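Local coordinates for lipid-transfer protein (Thermomonospora curvata, PDB 6OK1) that is of unknown function but has a thiolase-like fold, built from an N-terminal and a C-terminal half, at residues 9-14 / 233-238; 222-227 / 350-355; 356-361 / 370-375. All coordinates share one frame; numbering follows the deposited sequence.

The chain supplies its segments in the order 9-14, 222-227, 233-238, 350-355, 356-361 and 370-375. Contacts 1 and 2 therefore cross along the chain, and contact 3 follows both. The centre of contact 2 is about 10 Å from that of contact 1 and from that of contact 3. The centres of contacts 1 and 3 are about 13 Å apart. Strands 8-15 and 219-228 are neighbours in the mixed sheet, which also holds strand 371-375. Helix 348-359 is used by contacts 2 and 3, and its Arg-359 also reaches Ala-11 and His-237 of contact 1. One helix of the C-terminal half thus packs against strands of both thiolase-like halves.

Contact 1 (9-14 / 233-238); sequences AIAGIG and RDLPHP
At a bulge in strand 8-15, Ala-11 meets Leu-235 and His-237 of the loop that leads to strand 240-248. The apolar part is small. The methyl CB of Ala-11 lies 3.8 Å from CD1 of Leu-235, and Leu-235 also packs on Leu-43 and Val-227. No direct hydrogen bond joins the segments. Two waters do the polar work instead. One donates to Ala-11 O at 2.7 Å and accepts from His-237 N at 3.0 Å. The other donates to Ile-10 O and to Pro-238 O, each at 2.8 Å. The bulge is of the classic type: Ala-11 and Gly-12 stand together opposite the single residue Val-225 of the neighbouring strand. Ala-11 has the near-helical psi of -17° expected at the first bulge position. Ala-11 O lies obliquely off the His-237 ring, 3.8 Å from CD2. CG of His-237 lies beside its own backbone N (chi1 -66°), which turns the ring toward the strand. The ring is held from its far end, where NE2 bonds to Asp-40 OD1. The other oxygen of Asp-40, OD2, takes the backbone N-H of Ile-13 and a salt bridge from Arg-359.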
loop_
_atom_site.group_PDB
_atom_site.type_symbol
_atom_site.label_atom_id
_atom_site.label_comp_id
_atom_site.label_asym_id
_atom_site.label_seq_id
_atom_site.Cartn_x
_atom_site.Cartn_y
_atom_site.Cartn_z
ATOM N N ALA A 9 21.595 6.830 5.331
ATOM C CA ALA A 9 21.705 8.168 4.803
ATOM C C ALA A 9 21.170 8.235 3.374
ATOM O O ALA A 9 21.228 7.252 2.634
ATOM C CB ALA A 9 23.173 8.616 4.824
ATOM N N ILE A 10 20.729 9.423 2.972
ATOM C CA ILE A 10 20.374 9.685 1.580
ATOM C C ILE A 10 21.622 10.115 0.827
ATOM O O ILE A 10 22.249 11.137 1.140
ATOM C CB ILE A 10 19.271 10.744 1.455
ATOM C CG1 ILE A 10 17.990 10.270 2.156
ATOM C CG2 ILE A 10 19.003 11.025 -0.033
ATOM C CD1 ILE A 10 16.879 11.287 2.175
ATOM N N ALA A 11 21.964 9.334 -0.182
ATOM C CA ALA A 11 23.156 9.541 -0.973
ATOM C C ALA A 11 22.862 10.015 -2.376
ATOM O O ALA A 11 23.770 10.516 -3.043
ATOM C CB ALA A 11 23.960 8.240 -1.058
ATOM N N GLY A 12 21.623 9.854 -2.839
ATOM C CA GLY A 12 21.259 10.248 -4.181
ATOM C C GLY A 12 19.861 10.813 -4.227
ATOM O O GLY A 12 18.963 10.336 -3.523
ATOM N N ILE A 13 19.697 11.840 -5.062
ATOM C CA ILE A 13 18.410 12.426 -5.402
ATOM C C ILE A 13 18.307 12.520 -6.919
ATOM O O ILE A 13 19.291 12.756 -7.628
ATOM C CB ILE A 13 18.197 13.812 -4.743
ATOM C CG1 ILE A 13 19.227 14.827 -5.260
ATOM C CG2 ILE A 13 18.266 13.669 -3.218
ATOM C CD1 ILE A 13 19.062 16.215 -4.677
ATOM N N GLY A 14 17.092 12.339 -7.417
ATOM C CA GLY A 14 16.856 12.398 -8.842
ATOM C C GLY A 14 15.435 12.805 -9.119
ATOM O O GLY A 14 14.508 12.389 -8.416
ATOM N N ARG A 233 29.464 7.246 2.839
ATOM C CA ARG A 233 30.750 7.933 2.956
ATOM C C ARG A 233 31.684 7.640 1.789
ATOM O O ARG A 233 32.597 8.432 1.532
ATOM C CB ARG A 233 31.421 7.560 4.278
ATOM C CG ARG A 233 30.837 8.293 5.465
ATOM C CD ARG A 233 31.141 7.576 6.756
ATOM N NE ARG A 233 30.563 8.291 7.893
ATOM C CZ ARG A 233 30.386 7.754 9.091
ATOM N NH1 ARG A 233 30.751 6.504 9.313
ATOM N NH2 ARG A 233 29.851 8.478 10.069
ATOM N N ASP A 234 31.485 6.535 1.076
ATOM C CA ASP A 234 32.278 6.229 -0.108
ATOM C C ASP A 234 31.622 6.671 -1.407
ATOM O O ASP A 234 32.211 6.495 -2.474
ATOM C CB ASP A 234 32.581 4.728 -0.154
ATOM C CG ASP A 234 33.505 4.281 0.979
ATOM O OD1 ASP A 234 34.307 5.084 1.493
ATOM O OD2 ASP A 234 33.438 3.112 1.369
ATOM N N LEU A 235 30.444 7.262 -1.350
ATOM C CA LEU A 235 29.752 7.741 -2.532
ATOM C C LEU A 235 30.046 9.228 -2.762
ATOM O O LEU A 235 30.707 9.877 -1.947
ATOM C CB LEU A 235 28.247 7.455 -2.370
ATOM C CG LEU A 235 27.991 5.951 -2.229
ATOM C CD1 LEU A 235 26.478 5.634 -2.110
ATOM C CD2 LEU A 235 28.582 5.144 -3.396
ATOM N N PRO A 236 29.560 9.808 -3.873
ATOM C CA PRO A 236 30.067 11.132 -4.301
ATOM C C PRO A 236 29.709 12.319 -3.422
ATOM O O PRO A 236 30.519 13.251 -3.311
ATOM C CB PRO A 236 29.439 11.300 -5.696
ATOM C CG PRO A 236 29.230 9.954 -6.186
ATOM C CD PRO A 236 28.839 9.137 -4.966
ATOM N N HIS A 237 28.497 12.361 -2.843
ATOM C CA HIS A 237 28.027 13.558 -2.155
ATOM C C HIS A 237 28.262 13.470 -0.653
ATOM O O HIS A 237 28.365 12.377 -0.082
ATOM C CB HIS A 237 26.520 13.757 -2.407
ATOM C CG HIS A 237 26.178 14.057 -3.830
ATOM N ND1 HIS A 237 26.332 15.312 -4.383
ATOM C CD2 HIS A 237 25.677 13.269 -4.811
ATOM C CE1 HIS A 237 25.934 15.283 -5.646
ATOM N NE2 HIS A 237 25.538 14.055 -5.932
ATOM N N PRO A 238 28.305 14.606 0.029
ATOM C CA PRO A 238 28.161 14.586 1.483
ATOM C C PRO A 238 26.913 13.810 1.851
ATOM O O PRO A 238 25.838 14.078 1.285
ATOM C CB PRO A 238 28.025 16.072 1.852
ATOM C CG PRO A 238 28.585 16.828 0.673
ATOM C CD PRO A 238 28.302 15.971 -0.519
HETATM O O HOH W 1 23.730 13.096 -0.197
HETATM O O HOH W 2 26.406 10.279 -2.713
#

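Contact 2 (222-227 / 350-355); sequences QALVVV and GIAEAV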
loop_
_atom_site.group_PDB
_atom_site.type_symbol
_atom_site.label_atom_id
_atom_site.label_comp_id
_atom_site.label_asym_id
_atom_site.label_seq_id
_atom_site.Cartn_x
_atom_site.Cartn_y
_atom_site.Cartn_z
ATOM N N GLN A 222 9.993 11.976 -8.606
ATOM C CA GLN A 222 11.058 12.243 -7.645
ATOM C C GLN A 222 11.512 10.926 -7.037
ATOM O O GLN A 222 10.677 10.098 -6.650
ATOM C CB GLN A 222 10.585 13.182 -6.533
ATOM C CG GLN A 222 11.596 13.446 -5.446
ATOM C CD GLN A 222 12.678 14.423 -5.880
ATOM O OE1 GLN A 222 12.398 15.591 -6.166
ATOM N NE2 GLN A 222 13.921 13.959 -5.882
ATOM N N ALA A 223 12.835 10.752 -6.909
ATOM C CA ALA A 223 13.393 9.542 -6.313
ATOM C C ALA A 223 14.537 9.903 -5.381
ATOM O O ALA A 223 15.126 10.976 -5.479
ATOM C CB ALA A 223 13.893 8.550 -7.376
ATOM N N LEU A 224 14.792 9.007 -4.426
ATOM C CA LEU A 224 15.776 9.197 -3.360
ATOM C C LEU A 224 16.449 7.855 -3.111
ATOM O O LEU A 224 15.749 6.851 -2.987
ATOM C CB LEU A 224 15.111 9.667 -2.058
ATOM C CG LEU A 224 14.131 10.839 -2.138
ATOM C CD1 LEU A 224 13.246 10.885 -0.929
ATOM C CD2 LEU A 224 14.864 12.168 -2.270
ATOM N N VAL A 225 17.787 7.840 -3.001
ATOM C CA VAL A 225 18.566 6.623 -2.759
ATOM C C VAL A 225 19.054 6.617 -1.314
ATOM O O VAL A 225 19.736 7.548 -0.875
ATOM C CB VAL A 225 19.764 6.522 -3.720
ATOM C CG1 VAL A 225 20.645 5.341 -3.350
ATOM C CG2 VAL A 225 19.266 6.358 -5.135
ATOM N N VAL A 226 18.740 5.545 -0.589
ATOM C CA VAL A 226 19.104 5.406 0.818
ATOM C C VAL A 226 20.065 4.232 0.933
ATOM O O VAL A 226 19.806 3.157 0.380
ATOM C CB VAL A 226 17.848 5.195 1.688
ATOM C CG1 VAL A 226 18.205 4.953 3.182
ATOM C CG2 VAL A 226 16.913 6.416 1.574
ATOM N N VAL A 227 21.176 4.437 1.649
ATOM C CA VAL A 227 22.161 3.391 1.900
ATOM C C VAL A 227 22.611 3.498 3.351
ATOM O O VAL A 227 22.225 4.420 4.075
ATOM C CB VAL A 227 23.379 3.507 0.952
ATOM C CG1 VAL A 227 22.966 3.274 -0.464
ATOM C CG2 VAL A 227 24.006 4.866 1.090
ATOM N N GLY A 350 10.282 17.935 -1.446
ATOM C CA GLY A 350 10.773 18.617 -0.260
ATOM C C GLY A 350 11.876 17.851 0.442
ATOM O O GLY A 350 12.797 18.450 1.004
ATOM N N ILE A 351 11.793 16.522 0.444
ATOM C CA ILE A 351 12.889 15.742 1.009
ATOM C C ILE A 351 14.156 15.999 0.210
ATOM O O ILE A 351 15.236 16.161 0.774
ATOM C CB ILE A 351 12.522 14.239 1.054
ATOM C CG1 ILE A 351 11.241 14.025 1.880
ATOM C CG2 ILE A 351 13.655 13.440 1.661
ATOM C CD1 ILE A 351 10.663 12.595 1.850
ATOM N N ALA A 352 14.042 16.068 -1.114
ATOM C CA ALA A 352 15.217 16.351 -1.938
ATOM C C ALA A 352 15.837 17.695 -1.571
ATOM O O ALA A 352 17.063 17.815 -1.496
ATOM C CB ALA A 352 14.830 16.319 -3.409
ATOM N N GLU A 353 15.007 18.727 -1.351
ATOM C CA GLU A 353 15.548 20.029 -0.968
ATOM C C GLU A 353 16.280 19.943 0.364
ATOM O O GLU A 353 17.342 20.544 0.529
ATOM C CB GLU A 353 14.440 21.084 -0.896
ATOM C CG GLU A 353 14.874 22.440 -0.317
ATOM C CD GLU A 353 15.848 23.215 -1.214
ATOM O OE1 GLU A 353 16.104 22.812 -2.368
ATOM O OE2 GLU A 353 16.353 24.243 -0.739
ATOM N N ALA A 354 15.737 19.182 1.318
ATOM C CA ALA A 354 16.417 18.994 2.598
ATOM C C ALA A 354 17.793 18.381 2.395
ATOM O O ALA A 354 18.762 18.747 3.070
ATOM C CB ALA A 354 15.555 18.109 3.500
ATOM N N VAL A 355 17.890 17.432 1.472
ATOM C CA VAL A 355 19.177 16.828 1.154
ATOM C C VAL A 355 20.137 17.887 0.614
ATOM O O VAL A 355 21.306 17.965 1.021
ATOM C CB VAL A 355 18.984 15.673 0.154
ATOM C CG1 VAL A 355 20.346 15.187 -0.387
ATOM C CG2 VAL A 355 18.211 14.493 0.807
#
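Leu-224 holds CG beside its backbone N (chi1 -49°), and this directs its two methyls at successive residues of helix 348-359. CD1 reaches CG2 of Ile-351 at 3.7 Å. CD2 lies 4.1 Å from the backbone N of Ala-352 and 4.3 Å from its CB. The side chains of Leu-224 and Ile-351 cross at about a right angle. Gln-222 takes a different route. Its CG is anti to the backbone N, and the chain then bends at chi2 (77°), so that the amide is brought back beside the strand. The methyl of Ala-352 lies above the amide plane, displaced past its OE1/NE2 end. From that CB, NE2 is 3.5 Å away, OE1 3.7 Å and CD 3.8 Å. In the amide plane NE2 donates a fairly straight bond to Ala-223 O at 3.2 Å. This bond limits rotation of the flat group. No hydrogen bond crosses the contact, and all four touching residues are buried. The short strand and helix segments run at 48° to each other, with axes 9.1 Å apart at closest. Val-90 of helix 86-98 touches both Leu-224 and Ile-351, while Ile-13 of strand 8-15 packs on Leu-224 and on Val-355. Ala-223 and Val-225 pack instead on helix 26-40. Helix 348-359 thus lies beside helix 86-98 against the strands, consistent with the central helical layer of the thiolase fold.

Contact 3 (356-361 / 370-375); sequences RLVRGT and TNVLVT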
loop_
_atom_site.group_PDB
_atom_site.type_symbol
_atom_site.label_atom_id
_atom_site.label_comp_id
_atom_site.label_asym_id
_atom_site.label_seq_id
_atom_site.Cartn_x
_atom_site.Cartn_y
_atom_site.Cartn_z
ATOM N N ARG A 356 19.658 18.736 -0.296
ATOM C CA ARG A 356 20.522 19.797 -0.813
ATOM C C ARG A 356 20.997 20.717 0.295
ATOM O O ARG A 356 22.165 21.132 0.309
ATOM C CB ARG A 356 19.797 20.599 -1.886
ATOM C CG ARG A 356 19.504 19.832 -3.140
ATOM C CD ARG A 356 18.879 20.779 -4.178
ATOM N NE ARG A 356 18.143 20.045 -5.169
ATOM C CZ ARG A 356 16.820 19.942 -5.235
ATOM N NH1 ARG A 356 16.002 20.603 -4.410
ATOM N NH2 ARG A 356 16.334 19.198 -6.197
ATOM N N LEU A 357 20.105 21.064 1.227
ATOM C CA LEU A 357 20.499 21.944 2.321
ATOM C C LEU A 357 21.633 21.317 3.127
ATOM O O LEU A 357 22.620 21.997 3.456
ATOM C CB LEU A 357 19.286 22.248 3.204
ATOM C CG LEU A 357 18.222 23.180 2.613
ATOM C CD1 LEU A 357 16.910 23.104 3.426
ATOM C CD2 LEU A 357 18.714 24.592 2.572
ATOM N N VAL A 358 21.538 20.006 3.412
ATOM C CA VAL A 358 22.612 19.331 4.143
ATOM C C VAL A 358 23.895 19.321 3.316
ATOM O O VAL A 358 24.994 19.538 3.846
ATOM C CB VAL A 358 22.181 17.908 4.542
ATOM C CG1 VAL A 358 23.367 17.131 5.133
ATOM C CG2 VAL A 358 21.041 17.972 5.547
ATOM N N ARG A 359 23.778 19.056 2.015
ATOM C CA ARG A 359 24.931 19.058 1.122
ATOM C C ARG A 359 25.529 20.444 0.951
ATOM O O ARG A 359 26.715 20.550 0.616
ATOM C CB ARG A 359 24.535 18.530 -0.264
ATOM C CG ARG A 359 24.150 17.079 -0.332
ATOM C CD ARG A 359 23.650 16.745 -1.741
ATOM N NE ARG A 359 23.411 15.324 -1.949
ATOM C CZ ARG A 359 23.019 14.804 -3.107
ATOM N NH1 ARG A 359 22.843 15.601 -4.153
ATOM N NH2 ARG A 359 22.814 13.503 -3.213
ATOM N N GLY A 360 24.741 21.499 1.169
ATOM C CA GLY A 360 25.158 22.859 0.853
ATOM C C GLY A 360 24.811 23.317 -0.545
ATOM O O GLY A 360 25.312 24.357 -0.989
ATOM N N THR A 361 23.928 22.602 -1.240
ATOM C CA THR A 361 23.702 22.813 -2.661
ATOM C C THR A 361 22.312 23.354 -2.982
ATOM O O THR A 361 21.910 23.347 -4.149
ATOM C CB THR A 361 23.945 21.514 -3.418
ATOM O OG1 THR A 361 23.034 20.505 -2.957
ATOM C CG2 THR A 361 25.392 21.020 -3.190
ATOM N N THR A 370 23.242 22.368 9.577
ATOM C CA THR A 370 23.630 21.068 10.107
ATOM C C THR A 370 22.465 20.092 10.078
ATOM O O THR A 370 22.625 18.963 9.611
ATOM C CB THR A 370 24.172 21.217 11.532
ATOM O OG1 THR A 370 25.338 22.044 11.502
ATOM C CG2 THR A 370 24.562 19.882 12.115
ATOM N N ASN A 371 21.304 20.508 10.591
ATOM C CA ASN A 371 20.140 19.635 10.747
ATOM C C ASN A 371 18.911 20.275 10.110
ATOM O O ASN A 371 18.614 21.453 10.355
ATOM C CB ASN A 371 19.852 19.354 12.219
ATOM C CG ASN A 371 21.048 18.761 12.943
ATOM O OD1 ASN A 371 21.482 17.645 12.647
ATOM N ND2 ASN A 371 21.570 19.501 13.916
ATOM N N VAL A 372 18.189 19.493 9.310
ATOM C CA VAL A 372 17.000 19.956 8.605
ATOM C C VAL A 372 15.830 19.063 8.984
ATOM O O VAL A 372 15.922 17.837 8.885
ATOM C CB VAL A 372 17.195 19.942 7.078
ATOM C CG1 VAL A 372 15.912 20.459 6.393
ATOM C CG2 VAL A 372 18.379 20.789 6.681
ATOM N N LEU A 373 14.720 19.668 9.387
ATOM C CA LEU A 373 13.514 18.908 9.702
ATOM C C LEU A 373 12.567 18.989 8.516
ATOM O O LEU A 373 12.325 20.079 7.983
ATOM C CB LEU A 373 12.844 19.434 10.976
ATOM C CG LEU A 373 11.773 18.511 11.574
ATOM C CD1 LEU A 373 11.663 18.729 13.056
ATOM C CD2 LEU A 373 10.425 18.725 10.964
ATOM N N VAL A 374 12.058 17.831 8.091
ATOM C CA VAL A 374 11.138 17.731 6.960
ATOM C C VAL A 374 9.854 17.077 7.433
ATOM O O VAL A 374 9.893 16.050 8.119
ATOM C CB VAL A 374 11.727 16.922 5.791
ATOM C CG1 VAL A 374 10.734 16.976 4.594
ATOM C CG2 VAL A 374 13.075 17.418 5.429
ATOM N N THR A 375 8.716 17.657 7.065
ATOM C CA THR A 375 7.426 17.037 7.351
ATOM C C THR A 375 6.749 16.545 6.084
ATOM O O THR A 375 6.978 17.049 4.987
ATOM C CB THR A 375 6.462 17.995 8.066
ATOM O OG1 THR A 375 6.200 19.138 7.241
ATOM C CG2 THR A 375 7.054 18.444 9.380
#
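One methyl of Val-372, CG2, meets two successive residues of helix 348-359 just before that helix ends in a Schellman motif. CG2 lies 3.9 Å from CB of Leu-357 and 4.0 Å from CG2 of Val-358. The second methyl, CG1, is anti to the backbone N (chi1 -179°), which sets it nearer the leucine tip. There CG1 is 4.1 Å from CD1 of Leu-357, and these two side chains cross at about a right angle. Val-358 and Val-372 cross at a slant. No hydrogen bond crosses, and the helix and strand 371-375 meet here mainly through hydrocarbon. Both elements belong to the thiolase-like C-terminal half. Val-372 and Val-374 pack on helix 348-359, whereas Leu-373 packs on helix 268-281. Leu-357 also touches Ala-290 and Ile-292 of strand 290-292, so it spans two strands. Its carbonyl O accepts from Gln-365 NE2, in the loop that returns the chain to the strand. Gly-360 is the C-prime residue, with a phi of 90° at which a CB would press on the preceding carbonyl O. Gly-360 N makes a weak 3.2 Å bond to Leu-357 O, and Thr-361 N closes the turn on Arg-356 O at 2.8 Å.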